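Local coordinates for protein glucokinase (Enterococcus faecalis, PDB 2QM1) that probably phosphorylates glucose at the expense of ATP, as a zinc-containing sugar kinase of the ROK family, at residues Val199-Leu213 and Phe231-Arg245. Sequence-based numbering, arbitrary orientation.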
loop_
_atom_site.group_PDB
_atom_site.type_symbol
_atom_site.label_atom_id
_atom_site.label_comp_id
_atom_site.label_asym_id
_atom_site.label_seq_id
_atom_site.Cartn_x
_atom_site.Cartn_y
_atom_site.Cartn_z
ATOM N N VAL B 199 -23.144 -12.510 -5.794
ATOM C CA VAL B 199 -22.806 -13.417 -4.694
ATOM C C VAL B 199 -24.103 -14.077 -4.215
ATOM O O VAL B 199 -24.116 -15.228 -3.794
ATOM C CB VAL B 199 -22.149 -12.657 -3.506
ATOM C CG1 VAL B 199 -22.277 -13.438 -2.207
ATOM C CG2 VAL B 199 -20.657 -12.313 -3.812
ATOM N N ALA B 200 -25.193 -13.308 -4.221
ATOM C CA ALA B 200 -26.453 -13.849 -3.729
ATOM C C ALA B 200 -27.028 -14.878 -4.743
ATOM O O ALA B 200 -27.509 -15.940 -4.336
ATOM C CB ALA B 200 -27.443 -12.701 -3.404
ATOM N N ARG B 201 -26.931 -14.549 -6.038
ATOM C CA ARG B 201 -27.332 -15.430 -7.168
ATOM C C ARG B 201 -26.685 -16.795 -7.118
ATOM O O ARG B 201 -27.215 -17.761 -7.665
ATOM C CB ARG B 201 -26.976 -14.795 -8.528
ATOM C CG ARG B 201 -28.145 -14.242 -9.245
ATOM C CD ARG B 201 -27.741 -13.186 -10.249
ATOM N NE ARG B 201 -28.886 -12.392 -10.618
ATOM C CZ ARG B 201 -28.895 -11.478 -11.575
ATOM N NH1 ARG B 201 -27.807 -11.236 -12.300
ATOM N NH2 ARG B 201 -30.009 -10.821 -11.819
ATOM N N HIS B 202 -25.528 -16.868 -6.470
ATOM C CA HIS B 202 -24.768 -18.099 -6.441
ATOM C C HIS B 202 -24.780 -18.847 -5.137
ATOM O O HIS B 202 -24.557 -20.030 -5.135
ATOM C CB HIS B 202 -23.385 -17.870 -7.047
ATOM C CG HIS B 202 -23.451 -17.608 -8.524
ATOM N ND1 HIS B 202 -23.574 -18.622 -9.453
ATOM C CD2 HIS B 202 -23.470 -16.451 -9.225
ATOM C CE1 HIS B 202 -23.643 -18.102 -10.663
ATOM N NE2 HIS B 202 -23.586 -16.787 -10.552
ATOM N N LEU B 203 -25.119 -18.164 -4.052
ATOM C CA LEU B 203 -25.321 -18.783 -2.757
ATOM C C LEU B 203 -26.736 -19.320 -2.577
ATOM O O LEU B 203 -27.025 -20.030 -1.612
ATOM C CB LEU B 203 -25.061 -17.760 -1.662
ATOM C CG LEU B 203 -23.658 -17.389 -1.238
ATOM C CD1 LEU B 203 -23.781 -16.366 -0.134
ATOM C CD2 LEU B 203 -23.034 -18.604 -0.666
ATOM N N SER B 204 -27.622 -18.924 -3.483
ATOM C CA SER B 204 -29.040 -19.265 -3.424
ATOM C C SER B 204 -29.230 -20.778 -3.331
ATOM O O SER B 204 -30.001 -21.267 -2.520
ATOM C CB SER B 204 -29.762 -18.695 -4.647
ATOM O OG SER B 204 -30.966 -19.383 -4.904
ATOM N N GLU B 205 -28.501 -21.487 -4.181
ATOM C CA GLU B 205 -28.428 -22.946 -4.195
ATOM C C GLU B 205 -27.907 -23.588 -2.882
ATOM O O GLU B 205 -28.047 -24.792 -2.683
ATOM C CB GLU B 205 -27.512 -23.371 -5.338
ATOM C CG GLU B 205 -26.056 -23.069 -5.050
ATOM C CD GLU B 205 -25.167 -23.268 -6.230
ATOM O OE1 GLU B 205 -24.179 -24.000 -6.069
ATOM O OE2 GLU B 205 -25.446 -22.704 -7.318
ATOM N N GLU B 206 -27.275 -22.792 -2.018
ATOM C CA GLU B 206 -26.775 -23.276 -0.732
ATOM C C GLU B 206 -27.778 -22.969 0.387
ATOM O O GLU B 206 -27.475 -23.106 1.577
ATOM C CB GLU B 206 -25.419 -22.634 -0.418
ATOM C CG GLU B 206 -24.363 -22.879 -1.493
ATOM C CD GLU B 206 -22.984 -22.384 -1.101
ATOM O OE1 GLU B 206 -22.703 -22.345 0.129
ATOM O OE2 GLU B 206 -22.189 -22.041 -2.025
ATOM N N PHE B 207 -28.972 -22.545 0.006
ATOM C CA PHE B 207 -29.968 -22.183 0.990
ATOM C C PHE B 207 -31.270 -22.870 0.633
ATOM O O PHE B 207 -31.960 -22.460 -0.305
ATOM C CB PHE B 207 -30.125 -20.660 1.072
ATOM C CG PHE B 207 -31.011 -20.206 2.188
ATOM C CD1 PHE B 207 -32.348 -19.934 1.963
ATOM C CD2 PHE B 207 -30.515 -20.062 3.472
ATOM C CE1 PHE B 207 -33.179 -19.523 3.011
ATOM C CE2 PHE B 207 -31.346 -19.657 4.519
ATOM C CZ PHE B 207 -32.669 -19.389 4.287
ATOM N N ALA B 208 -31.577 -23.923 1.395
ATOM C CA ALA B 208 -32.751 -24.776 1.190
ATOM C C ALA B 208 -34.059 -24.182 1.731
ATOM O O ALA B 208 -35.149 -24.696 1.416
ATOM C CB ALA B 208 -32.507 -26.195 1.788
ATOM N N GLY B 209 -33.963 -23.127 2.547
ATOM C CA GLY B 209 -35.154 -22.472 3.130
ATOM C C GLY B 209 -35.778 -21.478 2.162
ATOM O O GLY B 209 -35.488 -21.523 0.957
ATOM N N ASP B 210 -36.656 -20.612 2.655
ATOM C CA ASP B 210 -37.067 -19.457 1.853
ATOM C C ASP B 210 -37.217 -18.179 2.653
ATOM O O ASP B 210 -37.483 -18.180 3.860
ATOM C CB ASP B 210 -38.302 -19.702 0.971
ATOM C CG ASP B 210 -38.402 -18.688 -0.178
ATOM O OD1 ASP B 210 -37.516 -18.676 -1.056
ATOM O OD2 ASP B 210 -39.368 -17.895 -0.198
ATOM N N SER B 211 -37.060 -17.090 1.917
ATOM C CA SER B 211 -36.978 -15.771 2.464
ATOM C C SER B 211 -37.424 -14.784 1.390
ATOM O O SER B 211 -37.393 -15.092 0.209
ATOM C CB SER B 211 -35.530 -15.519 2.879
ATOM O OG SER B 211 -34.651 -15.320 1.770
ATOM N N GLU B 212 -37.822 -13.587 1.793
ATOM C CA GLU B 212 -38.165 -12.592 0.806
ATOM C C GLU B 212 -37.012 -12.247 -0.126
ATOM O O GLU B 212 -37.245 -11.982 -1.318
ATOM C CB GLU B 212 -38.746 -11.325 1.435
ATOM C CG GLU B 212 -39.789 -10.670 0.518
ATOM C CD GLU B 212 -40.779 -9.797 1.261
ATOM O OE1 GLU B 212 -40.357 -8.718 1.740
ATOM O OE2 GLU B 212 -41.972 -10.178 1.354
ATOM N N LEU B 213 -35.785 -12.247 0.407
ATOM C CA LEU B 213 -34.620 -11.920 -0.391
ATOM C C LEU B 213 -34.313 -13.006 -1.437
ATOM O O LEU B 213 -34.005 -12.691 -2.596
ATOM C CB LEU B 213 -33.363 -11.649 0.463
ATOM C CG LEU B 213 -32.089 -11.409 -0.392
ATOM C CD1 LEU B 213 -32.293 -10.292 -1.399
ATOM C CD2 LEU B 213 -30.808 -11.178 0.392
ATOM N N PHE B 231 -32.581 -6.534 4.664
ATOM C CA PHE B 231 -33.124 -7.875 4.949
ATOM C C PHE B 231 -32.294 -8.544 6.018
ATOM O O PHE B 231 -32.840 -9.184 6.897
ATOM C CB PHE B 231 -33.166 -8.758 3.713
ATOM C CG PHE B 231 -34.336 -8.499 2.817
ATOM C CD1 PHE B 231 -34.146 -7.973 1.538
ATOM C CD2 PHE B 231 -35.637 -8.764 3.250
ATOM C CE1 PHE B 231 -35.245 -7.727 0.684
ATOM C CE2 PHE B 231 -36.745 -8.521 2.408
ATOM C CZ PHE B 231 -36.544 -8.004 1.124
ATOM N N ALA B 232 -30.973 -8.366 5.950
ATOM C CA ALA B 232 -30.077 -8.966 6.926
ATOM C C ALA B 232 -30.350 -8.400 8.316
ATOM O O ALA B 232 -30.612 -9.152 9.244
ATOM C CB ALA B 232 -28.622 -8.789 6.534
ATOM N N GLU B 233 -30.316 -7.077 8.443
ATOM C CA GLU B 233 -30.525 -6.431 9.736
ATOM C C GLU B 233 -31.850 -6.910 10.339
ATOM O O GLU B 233 -31.912 -7.314 11.506
ATOM C CB GLU B 233 -30.490 -4.905 9.569
ATOM C CG GLU B 233 -30.436 -4.094 10.859
ATOM C CD GLU B 233 -29.870 -2.666 10.646
ATOM O OE1 GLU B 233 -29.815 -2.183 9.466
ATOM O OE2 GLU B 233 -29.485 -2.011 11.670
ATOM N N LYS B 234 -32.886 -6.896 9.501
ATOM C CA LYS B 234 -34.253 -7.291 9.836
ATOM C C LYS B 234 -34.402 -8.816 10.122
ATOM O O LYS B 234 -35.503 -9.290 10.439
ATOM C CB LYS B 234 -35.150 -6.863 8.667
ATOM C CG LYS B 234 -36.531 -6.303 9.017
ATOM C CD LYS B 234 -36.627 -4.766 8.856
ATOM C CE LYS B 234 -36.354 -4.277 7.405
ATOM N NZ LYS B 234 -36.742 -2.843 7.122
ATOM N N GLY B 235 -33.314 -9.584 9.992
ATOM C CA GLY B 235 -33.309 -11.010 10.389
ATOM C C GLY B 235 -33.435 -12.123 9.344
ATOM O O GLY B 235 -33.539 -13.302 9.709
ATOM N N ASP B 236 -33.405 -11.760 8.057
ATOM C CA ASP B 236 -33.529 -12.681 6.916
ATOM C C ASP B 236 -32.297 -13.575 6.819
ATOM O O ASP B 236 -31.181 -13.098 6.501
ATOM C CB ASP B 236 -33.706 -11.866 5.617
ATOM C CG ASP B 236 -33.984 -12.727 4.378
ATOM O OD1 ASP B 236 -34.677 -12.231 3.449
ATOM O OD2 ASP B 236 -33.502 -13.874 4.312
ATOM N N HIS B 237 -32.504 -14.868 7.095
ATOM C CA HIS B 237 -31.406 -15.820 7.205
ATOM C C HIS B 237 -30.598 -15.908 5.883
ATOM O O HIS B 237 -29.397 -16.155 5.904
ATOM C CB HIS B 237 -31.922 -17.199 7.627
ATOM C CG HIS B 237 -32.349 -17.303 9.065
ATOM N ND1 HIS B 237 -32.671 -16.212 9.844
ATOM C CD2 HIS B 237 -32.559 -18.390 9.847
ATOM C CE1 HIS B 237 -33.027 -16.618 11.051
ATOM N NE2 HIS B 237 -32.967 -17.937 11.080
ATOM N N PHE B 238 -31.249 -15.654 4.747
ATOM C CA PHE B 238 -30.536 -15.656 3.486
ATOM C C PHE B 238 -29.712 -14.393 3.311
ATOM O O PHE B 238 -28.537 -14.477 2.994
ATOM C CB PHE B 238 -31.451 -15.902 2.263
ATOM C CG PHE B 238 -30.683 -16.009 0.953
ATOM C CD1 PHE B 238 -29.707 -17.002 0.782
ATOM C CD2 PHE B 238 -30.929 -15.124 -0.095
ATOM C CE1 PHE B 238 -28.971 -17.112 -0.392
ATOM C CE2 PHE B 238 -30.220 -15.219 -1.289
ATOM C CZ PHE B 238 -29.223 -16.221 -1.444
ATOM N N ALA B 239 -30.327 -13.231 3.501
ATOM C CA ALA B 239 -29.588 -11.973 3.514
ATOM C C ALA B 239 -28.363 -12.008 4.425
ATOM O O ALA B 239 -27.356 -11.356 4.153
ATOM C CB ALA B 239 -30.486 -10.836 3.884
ATOM N N LEU B 240 -28.449 -12.776 5.500
ATOM C CA LEU B 240 -27.377 -12.833 6.498
ATOM C C LEU B 240 -26.213 -13.687 5.993
ATOM O O LEU B 240 -25.057 -13.442 6.354
ATOM C CB LEU B 240 -27.906 -13.393 7.837
ATOM C CG LEU B 240 -28.772 -12.443 8.673
ATOM C CD1 LEU B 240 -29.598 -13.181 9.740
ATOM C CD2 LEU B 240 -27.861 -11.346 9.274
HETATM N N MSE B 241 -26.542 -14.703 5.198
HETATM C CA MSE B 241 -25.554 -15.546 4.536
HETATM C C MSE B 241 -24.797 -14.736 3.471
HETATM O O MSE B 241 -23.568 -14.854 3.389
HETATM C CB MSE B 241 -26.237 -16.771 3.922
HETATM C CG MSE B 241 -25.307 -17.895 3.455
HETATM SE SE MSE B 241 -26.246 -19.338 2.486
HETATM C CE MSE B 241 -26.747 -20.316 4.085
ATOM N N VAL B 242 -25.525 -13.910 2.702
ATOM C CA VAL B 242 -24.939 -13.060 1.623
ATOM C C VAL B 242 -24.046 -11.951 2.159
ATOM O O VAL B 242 -22.893 -11.854 1.764
ATOM C CB VAL B 242 -26.022 -12.446 0.677
ATOM C CG1 VAL B 242 -25.371 -11.649 -0.469
ATOM C CG2 VAL B 242 -26.944 -13.538 0.125
ATOM N N VAL B 243 -24.584 -11.122 3.058
ATOM C CA VAL B 243 -23.793 -10.149 3.835
ATOM C C VAL B 243 -22.506 -10.755 4.434
ATOM O O VAL B 243 -21.451 -10.207 4.267
ATOM C CB VAL B 243 -24.656 -9.493 4.959
ATOM C CG1 VAL B 243 -23.816 -8.838 5.996
ATOM C CG2 VAL B 243 -25.646 -8.493 4.389
ATOM N N ASP B 244 -22.627 -11.878 5.120
ATOM C CA ASP B 244 -21.507 -12.657 5.674
ATOM C C ASP B 244 -20.415 -12.983 4.653
ATOM O O ASP B 244 -19.223 -12.780 4.892
ATOM C CB ASP B 244 -22.071 -13.961 6.204
ATOM C CG ASP B 244 -21.613 -14.272 7.582
ATOM O OD1 ASP B 244 -20.395 -14.155 7.854
ATOM O OD2 ASP B 244 -22.488 -14.643 8.412
ATOM N N ARG B 245 -20.836 -13.475 3.495
ATOM C CA ARG B 245 -19.898 -13.750 2.441
ATOM C C ARG B 245 -19.256 -12.451 1.951
ATOM O O ARG B 245 -18.047 -12.401 1.727
ATOM C CB ARG B 245 -20.603 -14.469 1.285
ATOM C CG ARG B 245 -19.671 -14.831 0.136
ATOM C CD ARG B 245 -18.476 -15.719 0.633
ATOM N NE ARG B 245 -18.705 -17.089 0.205
ATOM C CZ ARG B 245 -19.183 -18.047 0.965
ATOM N NH1 ARG B 245 -19.396 -19.240 0.437
ATOM N NH2 ARG B 245 -19.437 -17.817 2.240
#
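Phe238 enters the bend of 199-213 as a wedge, its CG anti to the backbone N (chi1 -176°), which sends the ring off the first turn of its helix toward 199-203. The ring edge meets backbone carbonyls, Ala200 O and Leu203 O: Phe238 CZ lies 3.4 Å from Ala200 O, in the ring plane, whereas Ser204 CA comes in obliquely. Phe207 closes over the base of the wedge. Phe238 CB stands 4.0 Å from the centroid of the Phe207 ring, almost on the ring normal, a CH-pi contact, while the selenomethionine Met241 brings CE to the edge of that ring. Beyond it, Leu203 fits knob-into-hole among Phe238, Met241, Val242 and Arg245, with CD2 over a face of the Arg245 guanidinium; Ala200 CB packs 3.7 Å from Val242 CG2.

At the other end Asp236 serves two helix starts. Asp236 OD2 caps its own helix, accepting from Phe238 N (2.9 Å) and weakly from Ala239 N, whereas Asp236 OD1 takes a hydrogen bond from Leu213 N of the opposing segment (3.2 Å), tying together the N-termini of helices 212-218 and 237-261. Leu213 then reaches Ala239 with CD2 and lays CB over a face of Phe231. A Schellman motif at Gly235, followed directly by the Asp236 N-cap, sets this carboxylate between the two helices; Ser211 in turn N-caps helix 212-218 through Lys214 N.

The short segments 199-203, of helix 193-203, and 237-245, of helix 237-261, cross at 121° in a peripheral helical region of the ROK fold. Helix 212-218 lines Ala200 and Phe238, and helix 277-289 packs on Ala232, Leu240 and Val243.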